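PDB 7KV1: SusD family protein from Bacteroides uniformis, which probably binds beta-glucans at the surface of the bacterium, as a SusD-like surface glycan-binding protein of the human gut microbiota. Local coordinates for residues 49-54 with 145-150; 90-95 with 334-339; 163-168 with 524-529; 486-491 with 501-506. All coordinates share one frame; numbering follows the deposited sequence.

In the fold
Three contacts join distant parts of this mainly helical chain and a fourth closes a short local loop. Contact 1 opens on helix 44-55 and closes on helix 138-162. Contact 2 opens inside that loop, at residues 90-95, and closes far later at 334-339, so the two cross; it joins the N-terminal half to the SusD family region. Contact 3 starts at 163-168, just beyond helix 138-162, and crosses contact 2 by closing on the C-terminal tail, 524-529. Contact 4, a short loop between 486-491 and 501-506, is nested inside contact 3. These last two touch: the terminal carboxylate of Lys529 forms a salt bridge with Lys506.

Contact 1 of 4, residues 49-54 with 145-150; sequences EALIAA and EMQARL
Helix-to-helix packing in the alpha-helical, TPR-containing SusD fold brings Leu51 of helix 44-55 against Gln147 and Ala148 of helix 138-162. Backbones come closest at Leu51 and Ala148, whose CA atoms are 6.9 Å apart, a spacing that suits the small alanine. Leu51 fills the space between the helices. Its CG is anti to the backbone N (chi1 -178°), which carries the two methyls out toward the other helix. CD2 hovers above the plane of the Gln147 amide, 3.7 Å from Gln147 OE1, while CD1 reaches the root of the same side chain, 4.0 Å from Gln147 CB. The two side chains cross at about a right angle, so the leucine lies across the extended glutamine, and the contact between them is purely van der Waals. A buried amide needs polar partners, and Gln147 OE1 has two, the hydroxyl of Tyr55 and the guanidinium of Arg227; these probably fix the rotation of the amide beneath the leucine methyl. Ala148 itself packs on Leu126 of helix 110-129, which places a third helix beside the pair. Helix 138-162 also carries an ion pair one turn long, away from Leu51: Arg149 NH1 meets Glu145 OE2 at 3.0 Å, on the anti side of the carboxylate and 31° out of its plane, while Arg149 NE reaches Glu195 of helix 185-201.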
loop_
_atom_site.group_PDB
_atom_site.type_symbol
_atom_site.label_atom_id
_atom_site.label_comp_id
_atom_site.label_asym_id
_atom_site.label_seq_id
_atom_site.Cartn_x
_atom_site.Cartn_y
_atom_site.Cartn_z
ATOM N N GLU A 49 -6.996 12.972 22.034
ATOM C CA GLU A 49 -7.633 13.677 20.894
ATOM C C GLU A 49 -6.552 13.976 19.856
ATOM O O GLU A 49 -6.771 13.665 18.699
ATOM C CB GLU A 49 -8.360 14.952 21.325
ATOM C CG GLU A 49 -9.760 14.701 21.870
ATOM C CD GLU A 49 -10.285 15.792 22.803
ATOM O OE1 GLU A 49 -9.759 16.935 22.746
ATOM O OE2 GLU A 49 -11.205 15.493 23.608
ATOM N N ALA A 50 -5.422 14.541 20.284
ATOM C CA ALA A 50 -4.262 14.830 19.417
ATOM C C ALA A 50 -3.745 13.530 18.750
ATOM O O ALA A 50 -3.353 13.598 17.573
ATOM C CB ALA A 50 -3.191 15.515 20.219
ATOM N N LEU A 51 -3.752 12.391 19.458
ATOM C CA LEU A 51 -3.325 11.099 18.872
ATOM C C LEU A 51 -4.310 10.689 17.771
ATOM O O LEU A 51 -3.840 10.384 16.636
ATOM C CB LEU A 51 -3.178 10.032 19.947
ATOM C CG LEU A 51 -2.692 8.667 19.454
ATOM C CD1 LEU A 51 -1.347 8.757 18.739
ATOM C CD2 LEU A 51 -2.591 7.702 20.619
ATOM N N ILE A 52 -5.618 10.757 18.024
ATOM C CA ILE A 52 -6.638 10.489 16.971
ATOM C C ILE A 52 -6.386 11.409 15.772
ATOM O O ILE A 52 -6.480 10.927 14.607
ATOM C CB ILE A 52 -8.077 10.613 17.511
ATOM C CG1 ILE A 52 -8.411 9.484 18.494
ATOM C CG2 ILE A 52 -9.086 10.670 16.363
ATOM C CD1 ILE A 52 -7.991 8.093 18.025
ATOM N N ALA A 53 -6.086 12.682 16.026
ATOM C CA ALA A 53 -5.831 13.672 14.959
ATOM C C ALA A 53 -4.657 13.196 14.076
ATOM O O ALA A 53 -4.699 13.473 12.890
ATOM C CB ALA A 53 -5.573 15.034 15.566
ATOM N N ALA A 54 -3.638 12.545 14.652
ATOM C CA ALA A 54 -2.431 12.063 13.941
ATOM C C ALA A 54 -2.770 10.855 13.053
ATOM O O ALA A 54 -2.081 10.706 12.059
ATOM C CB ALA A 54 -1.352 11.743 14.944
ATOM N N GLU A 145 3.374 7.859 22.574
ATOM C CA GLU A 145 4.651 8.246 21.947
ATOM C C GLU A 145 4.973 7.292 20.795
ATOM O O GLU A 145 5.268 7.760 19.694
ATOM C CB GLU A 145 5.808 8.153 22.932
ATOM C CG GLU A 145 7.120 8.506 22.293
ATOM C CD GLU A 145 8.342 8.292 23.148
ATOM O OE1 GLU A 145 8.193 8.038 24.345
ATOM O OE2 GLU A 145 9.424 8.359 22.598
ATOM N N MET A 146 4.953 5.993 21.065
ATOM C CA MET A 146 5.377 4.996 20.064
ATOM C C MET A 146 4.339 4.931 18.942
ATOM O O MET A 146 4.748 4.730 17.799
ATOM C CB MET A 146 5.619 3.642 20.721
ATOM C CG MET A 146 6.912 3.627 21.554
ATOM S SD MET A 146 8.326 4.585 20.900
ATOM C CE MET A 146 9.420 4.642 22.324
ATOM N N GLN A 147 3.054 5.131 19.230
ATOM C CA GLN A 147 2.022 5.174 18.164
ATOM C C GLN A 147 2.308 6.380 17.254
ATOM O O GLN A 147 2.315 6.230 16.012
ATOM C CB GLN A 147 0.614 5.232 18.741
ATOM C CG GLN A 147 0.058 3.904 19.215
ATOM C CD GLN A 147 -1.270 4.125 19.900
ATOM O OE1 GLN A 147 -2.294 4.299 19.260
ATOM N NE2 GLN A 147 -1.255 4.114 21.221
ATOM N N ALA A 148 2.583 7.543 17.831
ATOM C CA ALA A 148 2.855 8.758 17.034
ATOM C C ALA A 148 4.123 8.541 16.197
ATOM O O ALA A 148 4.140 8.947 15.010
ATOM C CB ALA A 148 2.969 9.972 17.926
ATOM N N ARG A 149 5.160 7.924 16.763
ATOM C CA ARG A 149 6.436 7.780 16.017
ATOM C C ARG A 149 6.263 6.789 14.848
ATOM O O ARG A 149 6.837 7.015 13.766
ATOM C CB ARG A 149 7.577 7.438 16.967
ATOM C CG ARG A 149 7.954 8.624 17.854
ATOM C CD ARG A 149 8.907 8.258 18.969
ATOM N NE ARG A 149 10.228 7.988 18.436
ATOM C CZ ARG A 149 11.219 7.451 19.131
ATOM N NH1 ARG A 149 11.061 7.176 20.426
ATOM N NH2 ARG A 149 12.388 7.244 18.556
ATOM N N LEU A 150 5.499 5.732 15.057
ATOM C CA LEU A 150 5.262 4.708 14.012
ATOM C C LEU A 150 4.414 5.307 12.884
ATOM O O LEU A 150 4.725 5.033 11.702
ATOM C CB LEU A 150 4.601 3.492 14.667
ATOM C CG LEU A 150 4.329 2.314 13.724
ATOM C CD1 LEU A 150 5.531 2.001 12.847
ATOM C CD2 LEU A 150 3.930 1.095 14.543
#

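Contact 2 of 4, residues 90-95 with 334-339; sequences TDMQNW and WGFMPM
Met92, with both backbone torsions positive (phi 51°) at the N-cap of helix 93-99, and Phe336, in an irregular loop, make the closest backbone approach, their CA atoms 9.2 Å apart. That gap is wide enough for an aromatic ring, and Phe336 fills it. Trp95 meets this ring edge-on: the six-membered part of the indole turns its rim to one face of Phe336 in a T-shaped stack, with centroids 5.1 Å apart and planes at 78°. The leading atom is Trp95 CZ3, which lies 3.6 Å from Phe336 CD1. Toward the outer end of the phenyl ring, Met92 CG approaches Phe336 CZ to 3.6 Å. Beyond CG the flexible methionine bends twice and lays its CE methyl over a face of the Trp95 indole, so one residue packs on both rings. Asp91 OD2 comes within 3.7 Å of Phe336 CZ, but its hydrogen-bond partner is the backbone N of Ala87. The carbonyl O of Asp91 meets the phenyl edge in its plane, 3.7 Å from CE1. Were Phe336 replaced by an alanine, a gap would probably open beside Met92 CG and the Trp95 edge would lose the ring face it rests on. The loop is pinned by backbone bonds to Leu315 of helix 312-315 and to Val84, Trp95 also packs on Ile73 of helix 71-76, and Met339 lies against strand 376-378.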
loop_
_atom_site.group_PDB
_atom_site.type_symbol
_atom_site.label_atom_id
_atom_site.label_comp_id
_atom_site.label_asym_id
_atom_site.label_seq_id
_atom_site.Cartn_x
_atom_site.Cartn_y
_atom_site.Cartn_z
ATOM N N THR A 90 -7.581 12.505 -20.404
ATOM C CA THR A 90 -7.423 13.787 -19.651
ATOM C C THR A 90 -8.218 13.731 -18.342
ATOM O O THR A 90 -8.109 14.693 -17.552
ATOM C CB THR A 90 -7.866 15.023 -20.449
ATOM O OG1 THR A 90 -9.258 14.886 -20.717
ATOM C CG2 THR A 90 -7.138 15.184 -21.760
ATOM N N ASP A 91 -8.918 12.625 -18.082
ATOM C CA ASP A 91 -9.699 12.412 -16.831
ATOM C C ASP A 91 -8.707 11.851 -15.793
ATOM O O ASP A 91 -8.207 10.736 -15.990
ATOM C CB ASP A 91 -10.946 11.569 -17.129
ATOM C CG ASP A 91 -11.995 11.631 -16.023
ATOM O OD1 ASP A 91 -11.927 12.556 -15.240
ATOM O OD2 ASP A 91 -12.864 10.743 -15.945
ATOM N N MET A 92 -8.387 12.611 -14.749
ATOM C CA MET A 92 -7.187 12.387 -13.889
ATOM C C MET A 92 -5.968 12.259 -14.800
ATOM O O MET A 92 -5.268 11.225 -14.809
ATOM C CB MET A 92 -7.320 11.160 -12.984
ATOM C CG MET A 92 -8.486 11.271 -12.018
ATOM S SD MET A 92 -8.459 12.764 -10.994
ATOM C CE MET A 92 -7.083 12.476 -9.884
ATOM N N GLN A 93 -5.728 13.312 -15.561
ATOM C CA GLN A 93 -4.573 13.399 -16.468
ATOM C C GLN A 93 -3.275 13.037 -15.707
ATOM O O GLN A 93 -2.417 12.359 -16.295
ATOM C CB GLN A 93 -4.570 14.798 -17.070
ATOM C CG GLN A 93 -3.307 15.121 -17.839
ATOM C CD GLN A 93 -3.509 16.425 -18.569
ATOM O OE1 GLN A 93 -4.157 16.438 -19.599
ATOM N NE2 GLN A 93 -3.018 17.519 -17.998
ATOM N N ASN A 94 -3.131 13.446 -14.445
ATOM C CA ASN A 94 -1.889 13.171 -13.660
ATOM C C ASN A 94 -1.692 11.655 -13.584
ATOM O O ASN A 94 -0.549 11.191 -13.806
ATOM C CB ASN A 94 -1.906 13.854 -12.293
ATOM C CG ASN A 94 -3.047 13.425 -11.406
ATOM O OD1 ASN A 94 -4.150 13.186 -11.894
ATOM N ND2 ASN A 94 -2.755 13.218 -10.129
ATOM N N TRP A 95 -2.763 10.894 -13.341
ATOM C CA TRP A 95 -2.671 9.412 -13.267
ATOM C C TRP A 95 -2.258 8.849 -14.632
ATOM O O TRP A 95 -1.344 7.983 -14.660
ATOM C CB TRP A 95 -3.958 8.759 -12.798
ATOM C CG TRP A 95 -4.360 9.041 -11.389
ATOM C CD1 TRP A 95 -3.669 9.703 -10.415
ATOM C CD2 TRP A 95 -5.636 8.692 -10.827
ATOM N NE1 TRP A 95 -4.418 9.759 -9.262
ATOM C CE2 TRP A 95 -5.620 9.117 -9.483
ATOM C CE3 TRP A 95 -6.751 8.005 -11.316
ATOM C CZ2 TRP A 95 -6.720 8.936 -8.647
ATOM C CZ3 TRP A 95 -7.833 7.826 -10.481
ATOM C CH2 TRP A 95 -7.802 8.255 -9.158
ATOM N N TRP A 334 -17.031 5.383 -11.867
ATOM C CA TRP A 334 -16.227 6.328 -12.679
ATOM C C TRP A 334 -15.277 5.605 -13.639
ATOM O O TRP A 334 -14.670 6.289 -14.459
ATOM C CB TRP A 334 -15.514 7.303 -11.768
ATOM C CG TRP A 334 -16.486 8.168 -11.027
ATOM C CD1 TRP A 334 -17.848 8.219 -11.172
ATOM C CD2 TRP A 334 -16.152 9.142 -10.028
ATOM N NE1 TRP A 334 -18.372 9.119 -10.281
ATOM C CE2 TRP A 334 -17.361 9.714 -9.588
ATOM C CE3 TRP A 334 -14.958 9.556 -9.446
ATOM C CZ2 TRP A 334 -17.403 10.699 -8.609
ATOM C CZ3 TRP A 334 -14.995 10.520 -8.466
ATOM C CH2 TRP A 334 -16.203 11.096 -8.073
ATOM N N GLY A 335 -15.219 4.282 -13.585
ATOM C CA GLY A 335 -14.521 3.520 -14.633
ATOM C C GLY A 335 -13.008 3.696 -14.584
ATOM O O GLY A 335 -12.379 3.441 -15.602
ATOM N N PHE A 336 -12.435 4.063 -13.445
ATOM C CA PHE A 336 -10.964 3.983 -13.246
ATOM C C PHE A 336 -10.539 2.548 -12.916
ATOM O O PHE A 336 -11.379 1.752 -12.473
ATOM C CB PHE A 336 -10.489 4.925 -12.158
ATOM C CG PHE A 336 -10.653 6.360 -12.549
ATOM C CD1 PHE A 336 -9.757 6.945 -13.424
ATOM C CD2 PHE A 336 -11.702 7.110 -12.042
ATOM C CE1 PHE A 336 -9.897 8.277 -13.771
ATOM C CE2 PHE A 336 -11.860 8.436 -12.429
ATOM C CZ PHE A 336 -10.962 9.007 -13.292
ATOM N N MET A 337 -9.260 2.235 -13.171
ATOM C CA MET A 337 -8.641 0.917 -12.889
ATOM C C MET A 337 -9.412 -0.217 -13.554
ATOM O O MET A 337 -9.676 -1.233 -12.904
ATOM C CB MET A 337 -8.567 0.661 -11.386
ATOM C CG MET A 337 -7.752 1.712 -10.662
ATOM S SD MET A 337 -6.009 1.233 -10.542
ATOM C CE MET A 337 -6.128 0.057 -9.198
ATOM N N PRO A 338 -9.734 -0.143 -14.871
ATOM C CA PRO A 338 -10.070 -1.348 -15.607
ATOM C C PRO A 338 -8.924 -2.338 -15.383
ATOM O O PRO A 338 -7.729 -1.950 -15.518
ATOM C CB PRO A 338 -10.120 -0.971 -17.086
ATOM C CG PRO A 338 -10.053 0.521 -17.132
ATOM C CD PRO A 338 -9.739 1.038 -15.739
ATOM N N MET A 339 -9.285 -3.568 -15.052
ATOM C CA MET A 339 -8.298 -4.657 -14.926
ATOM C C MET A 339 -7.866 -5.144 -16.319
ATOM O O MET A 339 -8.749 -5.492 -17.165
ATOM C CB MET A 339 -8.825 -5.841 -14.120
ATOM C CG MET A 339 -7.687 -6.803 -13.800
ATOM S SD MET A 339 -8.212 -8.084 -12.728
ATOM C CE MET A 339 -8.411 -7.096 -11.252
#

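Contact 3 of 4, residues 163-168 with 524-529; sequences FGNVPF and VQNAYK
Asn165 and Asn526 each turn CG anti to their own carbonyl carbon (chi1 -52° and -72°), which brings their amides together between the loop after helix 138-162 and the C-terminal tail. Asn165 ND2 donates to Asn526 OD1 at 2.9 Å in a nearly straight bond. The acceptor lies in the plane of the Asn165 amide, whereas the donor stands well above the carbonyl plane of Asn526, away from its lone pairs; the two amide planes are 66° apart. The other end of the Asn526 amide works as a donor: ND2 reaches Phe163 O at 2.9 Å, in the carbonyl plane and on a lone pair. That oxygen also accepts from the backbone N of Asn165 at 2.8 Å, across a classic gamma turn centred on Gly164, whose positive phi suits a residue without a side chain. Two donors therefore grip one carbonyl near the end of the helix. Asparagine fits position 526 because one short, flat group both gives and accepts, and its ND2 has a further acceptor in Ile510 O, so the buried amide is held at both ends. Asn165 OD1 is taken by the backbone N of Ala185, at the start of helix 185-201. A leucine in place of Asn526 would probably bury a hydrocarbon there and leave Asn165 ND2 and Ile510 O without their mate, while Phe163 O would keep only its turn bond of the two. The contact is thus a side-chain amide bridge from the C-terminal tail to a classic gamma turn just after helix 138-162.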
loop_
_atom_site.group_PDB
_atom_site.type_symbol
_atom_site.label_atom_id
_atom_site.label_comp_id
_atom_site.label_asym_id
_atom_site.label_seq_id
_atom_site.Cartn_x
_atom_site.Cartn_y
_atom_site.Cartn_z
ATOM N N PHE A 163 8.355 10.110 -3.773
ATOM C CA PHE A 163 9.202 11.286 -4.114
ATOM C C PHE A 163 10.689 11.059 -3.795
ATOM O O PHE A 163 11.546 11.718 -4.442
ATOM C CB PHE A 163 8.693 12.533 -3.398
ATOM C CG PHE A 163 7.256 12.850 -3.686
ATOM C CD1 PHE A 163 6.901 13.513 -4.856
ATOM C CD2 PHE A 163 6.261 12.447 -2.809
ATOM C CE1 PHE A 163 5.564 13.777 -5.139
ATOM C CE2 PHE A 163 4.927 12.738 -3.083
ATOM C CZ PHE A 163 4.579 13.357 -4.269
ATOM N N GLY A 164 11.019 10.200 -2.827
ATOM C CA GLY A 164 12.434 9.894 -2.499
ATOM C C GLY A 164 13.156 11.020 -1.757
ATOM O O GLY A 164 13.364 10.890 -0.539
ATOM N N ASN A 165 13.474 12.102 -2.460
ATOM C CA ASN A 165 14.348 13.220 -2.031
ATOM C C ASN A 165 13.457 14.287 -1.393
ATOM O O ASN A 165 12.924 15.138 -2.116
ATOM C CB ASN A 165 15.178 13.737 -3.214
ATOM C CG ASN A 165 15.933 12.634 -3.931
ATOM O OD1 ASN A 165 16.849 12.036 -3.367
ATOM N ND2 ASN A 165 15.594 12.380 -5.187
ATOM N N VAL A 166 13.225 14.211 -0.090
ATOM C CA VAL A 166 12.148 15.011 0.540
ATOM C C VAL A 166 12.684 15.753 1.759
ATOM O O VAL A 166 13.630 15.307 2.393
ATOM C CB VAL A 166 10.953 14.125 0.912
ATOM C CG1 VAL A 166 10.346 13.483 -0.326
ATOM C CG2 VAL A 166 11.350 13.083 1.965
ATOM N N PRO A 167 12.082 16.913 2.092
ATOM C CA PRO A 167 12.278 17.564 3.389
ATOM C C PRO A 167 12.060 16.571 4.540
ATOM O O PRO A 167 11.082 15.815 4.544
ATOM C CB PRO A 167 11.211 18.666 3.427
ATOM C CG PRO A 167 10.995 18.973 1.972
ATOM C CD PRO A 167 11.099 17.630 1.266
ATOM N N PHE A 168 13.008 16.559 5.461
ATOM C CA PHE A 168 13.027 15.629 6.603
ATOM C C PHE A 168 13.109 16.425 7.905
ATOM O O PHE A 168 14.118 17.109 8.115
ATOM C CB PHE A 168 14.168 14.622 6.428
ATOM C CG PHE A 168 13.962 13.456 7.349
ATOM C CD1 PHE A 168 14.414 13.501 8.648
ATOM C CD2 PHE A 168 13.146 12.409 6.964
ATOM C CE1 PHE A 168 14.168 12.452 9.516
ATOM C CE2 PHE A 168 12.891 11.375 7.837
ATOM C CZ PHE A 168 13.388 11.414 9.113
ATOM N N VAL A 524 15.043 20.938 -4.557
ATOM C CA VAL A 524 15.517 20.591 -5.916
ATOM C C VAL A 524 14.567 19.553 -6.522
ATOM O O VAL A 524 14.277 18.546 -5.864
ATOM C CB VAL A 524 16.973 20.108 -5.884
ATOM C CG1 VAL A 524 17.452 19.722 -7.276
ATOM C CG2 VAL A 524 17.885 21.168 -5.279
ATOM N N GLN A 525 14.141 19.781 -7.765
ATOM C CA GLN A 525 13.217 18.872 -8.494
ATOM C C GLN A 525 13.951 17.552 -8.736
ATOM O O GLN A 525 15.171 17.565 -8.996
ATOM C CB GLN A 525 12.760 19.482 -9.822
ATOM C CG GLN A 525 11.805 18.594 -10.616
ATOM C CD GLN A 525 10.555 18.237 -9.843
ATOM O OE1 GLN A 525 10.586 17.369 -8.962
ATOM N NE2 GLN A 525 9.455 18.919 -10.150
ATOM N N ASN A 526 13.233 16.433 -8.678
ATOM C CA ASN A 526 13.779 15.119 -9.069
ATOM C C ASN A 526 14.117 15.167 -10.559
ATOM O O ASN A 526 13.355 15.820 -11.294
ATOM C CB ASN A 526 12.754 14.017 -8.799
ATOM C CG ASN A 526 12.616 13.759 -7.314
ATOM O OD1 ASN A 526 13.581 13.955 -6.607
ATOM N ND2 ASN A 526 11.444 13.354 -6.837
ATOM N N ALA A 527 15.188 14.502 -10.975
ATOM C CA ALA A 527 15.637 14.392 -12.388
ATOM C C ALA A 527 14.850 13.257 -13.068
ATOM O O ALA A 527 15.452 12.238 -13.409
ATOM C CB ALA A 527 17.141 14.162 -12.448
ATOM N N TYR A 528 13.537 13.440 -13.255
ATOM C CA TYR A 528 12.577 12.414 -13.741
ATOM C C TYR A 528 12.480 12.478 -15.266
ATOM O O TYR A 528 12.409 11.399 -15.920
ATOM C CB TYR A 528 11.248 12.611 -13.018
ATOM C CG TYR A 528 10.060 11.840 -13.528
ATOM C CD1 TYR A 528 9.315 12.299 -14.605
ATOM C CD2 TYR A 528 9.611 10.696 -12.875
ATOM C CE1 TYR A 528 8.194 11.619 -15.060
ATOM C CE2 TYR A 528 8.498 10.003 -13.324
ATOM C CZ TYR A 528 7.764 10.488 -14.394
ATOM O OH TYR A 528 6.636 9.867 -14.835
ATOM N N LYS A 529 12.535 13.703 -15.811
ATOM C CA LYS A 529 12.234 14.021 -17.229
ATOM C C LYS A 529 13.260 13.348 -18.146
ATOM O O LYS A 529 12.907 12.835 -19.223
ATOM C CB LYS A 529 12.263 15.534 -17.469
ATOM C CG LYS A 529 11.896 15.952 -18.889
ATOM C CD LYS A 529 11.598 17.445 -19.046
ATOM C CE LYS A 529 11.130 17.808 -20.444
ATOM N NZ LYS A 529 11.109 19.280 -20.666
ATOM O OXT LYS A 529 14.460 13.319 -17.824
#

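Contact 4 of 4, residues 486-491 with 501-506; sequences KATTAL and NSWTAK
A loop closure of mixed character, polar along the backbone and apolar beneath, brings Trp503 back against the short helix 487-490 and the Leu491 that follows it. The backbone lock is the bond from Trp503 N to Leu491 O, 2.9 Å long and pointing nearly along the C=O axis. The same oxygen lies 3.3 Å from Ser502 CA, a weak CA-H...O contact with the returning loop. One water spans the gap a little further on, donating to Thr488 O and to Trp503 O, each at 2.7 Å; two carbonyls could not bond directly, so the water supplies both hydrogens. Trp503 turns its CG away from the backbone N (chi1 -171°), which lays the indole against the helix. Ala487 CB sits over a face of its six-membered ring in a CH-pi contact, 3.8 Å from the centroid, and alanine is small enough to let the helix come this close. Thr488 CG2 meets the ring at its edge, 3.9 Å from CE3, while the hydroxyl of Thr488 bonds to Glu476. Leu491 runs alongside the tryptophan, pointing the same way, its CB 3.7 Å from Trp503 CB. Buried Trp503 NE1 is satisfied by the hydroxyl of Tyr469 on helix 468-474, and Tyr101 packs edge-to-face with the indole. The two segments thus form the closed neck of a short loop that returns on the helix it left, held by one backbone bond, a bridging water and Trp503, which is set between helix 487-490, Tyr101 and helix 468-474.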
loop_
_atom_site.group_PDB
_atom_site.type_symbol
_atom_site.label_atom_id
_atom_site.label_comp_id
_atom_site.label_asym_id
_atom_site.label_seq_id
_atom_site.Cartn_x
_atom_site.Cartn_y
_atom_site.Cartn_z
ATOM N N LYS A 486 10.721 -7.735 -13.119
ATOM C CA LYS A 486 11.581 -6.533 -12.963
ATOM C C LYS A 486 10.987 -5.351 -13.720
ATOM O O LYS A 486 10.618 -5.543 -14.867
ATOM C CB LYS A 486 13.014 -6.802 -13.445
ATOM C CG LYS A 486 13.744 -7.870 -12.664
ATOM C CD LYS A 486 15.048 -8.270 -13.323
ATOM C CE LYS A 486 16.071 -7.160 -13.343
ATOM N NZ LYS A 486 17.379 -7.644 -12.829
ATOM N N ALA A 487 11.021 -4.154 -13.118
ATOM C CA ALA A 487 10.459 -2.908 -13.687
ATOM C C ALA A 487 10.965 -2.670 -15.123
ATOM O O ALA A 487 10.104 -2.366 -15.991
ATOM C CB ALA A 487 10.738 -1.716 -12.802
ATOM N N THR A 488 12.279 -2.738 -15.377
ATOM C CA THR A 488 12.849 -2.331 -16.692
ATOM C C THR A 488 12.338 -3.211 -17.833
ATOM O O THR A 488 12.350 -2.726 -18.986
ATOM C CB THR A 488 14.386 -2.321 -16.705
ATOM O OG1 THR A 488 14.887 -3.577 -16.233
ATOM C CG2 THR A 488 14.935 -1.197 -15.861
ATOM N N THR A 489 11.963 -4.458 -17.567
ATOM C CA THR A 489 11.532 -5.419 -18.606
ATOM C C THR A 489 10.030 -5.683 -18.531
ATOM O O THR A 489 9.495 -6.119 -19.528
ATOM C CB THR A 489 12.351 -6.715 -18.533
ATOM O OG1 THR A 489 12.507 -7.036 -17.150
ATOM C CG2 THR A 489 13.695 -6.572 -19.235
ATOM N N ALA A 490 9.364 -5.431 -17.408
ATOM C CA ALA A 490 7.912 -5.701 -17.287
ATOM C C ALA A 490 7.119 -4.456 -17.679
ATOM O O ALA A 490 5.957 -4.604 -18.078
ATOM C CB ALA A 490 7.561 -6.135 -15.873
ATOM N N LEU A 491 7.651 -3.272 -17.393
ATOM C CA LEU A 491 6.911 -1.991 -17.571
ATOM C C LEU A 491 7.338 -1.400 -18.912
ATOM O O LEU A 491 8.145 -0.450 -18.968
ATOM C CB LEU A 491 7.167 -1.075 -16.378
ATOM C CG LEU A 491 6.743 -1.669 -15.033
ATOM C CD1 LEU A 491 7.095 -0.712 -13.898
ATOM C CD2 LEU A 491 5.256 -2.051 -14.993
ATOM N N ASN A 501 6.076 4.365 -23.218
ATOM C CA ASN A 501 7.440 4.504 -22.649
ATOM C C ASN A 501 7.756 3.227 -21.859
ATOM O O ASN A 501 6.806 2.524 -21.394
ATOM C CB ASN A 501 7.561 5.813 -21.859
ATOM C CG ASN A 501 7.337 7.042 -22.721
ATOM O OD1 ASN A 501 7.962 7.201 -23.763
ATOM N ND2 ASN A 501 6.424 7.909 -22.317
ATOM N N SER A 502 9.034 2.874 -21.767
ATOM C CA SER A 502 9.539 1.820 -20.851
ATOM C C SER A 502 10.040 2.468 -19.555
ATOM O O SER A 502 10.620 3.568 -19.584
ATOM C CB SER A 502 10.589 1.008 -21.514
ATOM O OG SER A 502 10.056 0.429 -22.692
ATOM N N TRP A 503 9.779 1.840 -18.423
ATOM C CA TRP A 503 10.304 2.329 -17.126
ATOM C C TRP A 503 11.837 2.281 -17.118
ATOM O O TRP A 503 12.396 1.240 -17.501
ATOM C CB TRP A 503 9.754 1.489 -15.980
ATOM C CG TRP A 503 10.058 2.041 -14.621
ATOM C CD1 TRP A 503 9.241 2.818 -13.863
ATOM C CD2 TRP A 503 11.248 1.838 -13.849
ATOM N NE1 TRP A 503 9.828 3.083 -12.653
ATOM C CE2 TRP A 503 11.062 2.490 -12.612
ATOM C CE3 TRP A 503 12.447 1.145 -14.062
ATOM C CZ2 TRP A 503 12.028 2.497 -11.598
ATOM C CZ3 TRP A 503 13.396 1.137 -13.057
ATOM C CH2 TRP A 503 13.201 1.822 -11.850
ATOM N N THR A 504 12.469 3.341 -16.624
ATOM C CA THR A 504 13.929 3.427 -16.356
ATOM C C THR A 504 14.122 4.083 -14.988
ATOM O O THR A 504 13.164 4.618 -14.424
ATOM C CB THR A 504 14.697 4.173 -17.456
ATOM O OG1 THR A 504 14.190 5.499 -17.507
ATOM C CG2 THR A 504 14.556 3.520 -18.810
ATOM N N ALA A 505 15.327 3.966 -14.447
ATOM C CA ALA A 505 15.669 4.323 -13.053
ATOM C C ALA A 505 15.294 5.767 -12.747
ATOM O O ALA A 505 14.937 6.070 -11.609
ATOM C CB ALA A 505 17.162 4.069 -12.851
ATOM N N LYS A 506 15.377 6.665 -13.723
ATOM C CA LYS A 506 15.038 8.086 -13.450
ATOM C C LYS A 506 13.534 8.261 -13.155
ATOM O O LYS A 506 13.175 9.305 -12.668
ATOM C CB LYS A 506 15.465 8.967 -14.617
ATOM C CG LYS A 506 14.744 8.756 -15.927
ATOM C CD LYS A 506 15.296 9.728 -16.965
ATOM C CE LYS A 506 14.700 9.518 -18.333
ATOM N NZ LYS A 506 15.104 10.642 -19.203
HETATM O O HOH W 1 13.297 -0.261 -19.595
#